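Local coordinates for putative GH105 family protein (Salmonella enterica subsp. enterica serovar Paratyphi A, PDB 3QWT), which is of unknown function but, as a possible GH105 member with an alpha/alpha toroid fold, may release unsaturated uronic acid residues from the ends of oligosaccharides, at residues N110-F115 / V175-K180. Sequence-based numbering, arbitrary orientation.
Sequences NTMAPF and VLPLAK
The ring of Pro177 overlaps the base of the Met112 side chain, where CB of the proline lies 4.3 Å from CG of Met112. Met112 is a selenomethionine, its selenium standing where methionine has sulfur. CG lies trans to the amide nitrogen (chi1 174°), facing the proline; two turns of the same sense (chi2 76°, chi3 59°) then curl SE and CE away from Pro177. Met112 also packs on Trp137, Trp140 and Ala141 of helix 131-143, and a long, flexible, apolar side chain suits a residue that serves both neighbours. CG of Pro177 comes 4.2 Å from O of Ala113, whose methyl points away, so its backbone meets the ring. Proline suits its place in helix 170-184 because its short, rigid, apolar ring presents CB and CG with little freedom to lose, at the cost of the amide N-H: the helix is kinked there. Residues 110-113 form a type I turn, closed by Ala113 N to Asn110 O at 3.1 Å, that leads into helix 114-125. The contact thus joins the entry to one toroid helix to the middle of another. Light and buried, it is probably held by dispersion and exclusion of water, with little directional specificity.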
loop_
_atom_site.group_PDB
_atom_site.type_symbol
_atom_site.label_atom_id
_atom_site.label_comp_id
_atom_site.label_asym_id
_atom_site.label_seq_id
_atom_site.Cartn_x
_atom_site.Cartn_y
_atom_site.Cartn_z
ATOM N N ASN A 110 25.155 -3.656 32.029
ATOM C CA ASN A 110 26.268 -2.721 31.781
ATOM C C ASN A 110 27.208 -3.053 30.627
ATOM O O ASN A 110 27.572 -2.178 29.836
ATOM C CB ASN A 110 27.081 -2.504 33.050
ATOM C CG ASN A 110 26.290 -1.747 34.117
ATOM O OD1 ASN A 110 25.450 -0.912 33.793
ATOM N ND2 ASN A 110 26.557 -2.044 35.389
ATOM N N THR A 111 27.611 -4.308 30.523
ATOM C CA THR A 111 28.500 -4.690 29.427
ATOM C C THR A 111 27.804 -4.571 28.046
ATOM O O THR A 111 28.445 -4.675 26.996
ATOM C CB THR A 111 29.058 -6.099 29.650
ATOM O OG1 THR A 111 27.974 -7.033 29.752
ATOM C CG2 THR A 111 29.916 -6.148 30.941
HETATM N N MSE A 112 26.500 -4.320 28.069
HETATM C CA MSE A 112 25.694 -4.098 26.858
HETATM C C MSE A 112 25.984 -2.746 26.203
HETATM O O MSE A 112 25.981 -2.628 24.972
HETATM C CB MSE A 112 24.193 -4.204 27.212
HETATM C CG MSE A 112 23.213 -3.856 26.090
HETATM SE SE MSE A 112 23.051 -5.276 24.712
HETATM C CE MSE A 112 22.464 -6.692 25.844
ATOM N N ALA A 113 26.242 -1.735 27.033
ATOM C CA ALA A 113 26.352 -0.337 26.574
ATOM C C ALA A 113 27.178 -0.117 25.317
ATOM O O ALA A 113 26.755 0.622 24.430
ATOM C CB ALA A 113 26.857 0.563 27.703
ATOM N N PRO A 114 28.358 -0.755 25.222
ATOM C CA PRO A 114 29.148 -0.508 24.007
ATOM C C PRO A 114 28.452 -0.902 22.686
ATOM O O PRO A 114 28.869 -0.457 21.621
ATOM C CB PRO A 114 30.410 -1.351 24.230
ATOM C CG PRO A 114 30.558 -1.370 25.747
ATOM C CD PRO A 114 29.141 -1.446 26.269
ATOM N N PHE A 115 27.413 -1.714 22.737
ATOM C CA PHE A 115 26.827 -2.165 21.473
ATOM C C PHE A 115 25.995 -1.103 20.763
ATOM O O PHE A 115 25.782 -1.175 19.546
ATOM C CB PHE A 115 26.134 -3.510 21.632
ATOM C CG PHE A 115 27.094 -4.607 21.967
ATOM C CD1 PHE A 115 27.918 -5.135 20.985
ATOM C CD2 PHE A 115 27.237 -5.050 23.276
ATOM C CE1 PHE A 115 28.834 -6.121 21.294
ATOM C CE2 PHE A 115 28.149 -6.038 23.592
ATOM C CZ PHE A 115 28.950 -6.577 22.602
ATOM N N VAL A 175 18.572 -0.397 27.274
ATOM C CA VAL A 175 17.410 -0.058 26.486
ATOM C C VAL A 175 17.768 0.685 25.202
ATOM O O VAL A 175 17.358 0.290 24.122
ATOM C CB VAL A 175 16.382 0.771 27.246
ATOM C CG1 VAL A 175 15.138 0.910 26.371
ATOM C CG2 VAL A 175 16.046 0.108 28.557
ATOM N N LEU A 176 18.510 1.775 25.312
ATOM C CA LEU A 176 18.793 2.560 24.124
ATOM C C LEU A 176 19.555 1.729 23.086
ATOM O O LEU A 176 19.228 1.774 21.908
ATOM C CB LEU A 176 19.537 3.850 24.476
ATOM C CG LEU A 176 19.929 4.696 23.266
ATOM C CD1 LEU A 176 18.709 5.067 22.439
ATOM C CD2 LEU A 176 20.636 5.935 23.722
ATOM N N PRO A 177 20.577 0.968 23.521
ATOM C CA PRO A 177 21.262 0.098 22.551
ATOM C C PRO A 177 20.306 -0.872 21.876
ATOM O O PRO A 177 20.416 -1.115 20.675
ATOM C CB PRO A 177 22.271 -0.668 23.414
ATOM C CG PRO A 177 22.569 0.269 24.548
ATOM C CD PRO A 177 21.306 1.053 24.805
ATOM N N LEU A 178 19.373 -1.425 22.641
ATOM C CA LEU A 178 18.413 -2.374 22.079
ATOM C C LEU A 178 17.515 -1.725 21.022
ATOM O O LEU A 178 17.322 -2.265 19.944
ATOM C CB LEU A 178 17.561 -3.001 23.176
ATOM C CG LEU A 178 16.446 -3.893 22.646
ATOM C CD1 LEU A 178 17.005 -5.117 21.877
ATOM C CD2 LEU A 178 15.575 -4.322 23.803
ATOM N N ALA A 179 16.976 -0.560 21.348
ATOM C CA ALA A 179 16.254 0.270 20.392
ATOM C C ALA A 179 17.066 0.519 19.115
ATOM O O ALA A 179 16.564 0.365 18.004
ATOM C CB ALA A 179 15.904 1.600 21.037
ATOM N N LYS A 180 18.320 0.916 19.260
ATOM C CA LYS A 180 19.074 1.293 18.071
ATOM C C LYS A 180 19.239 0.065 17.175
ATOM O O LYS A 180 18.997 0.122 15.961
ATOM C CB LYS A 180 20.417 1.926 18.431
ATOM C CG LYS A 180 21.382 2.072 17.251
ATOM C CD LYS A 180 20.812 2.928 16.133
ATOM C CE LYS A 180 21.886 3.252 15.078
ATOM N NZ LYS A 180 21.396 4.042 13.887
#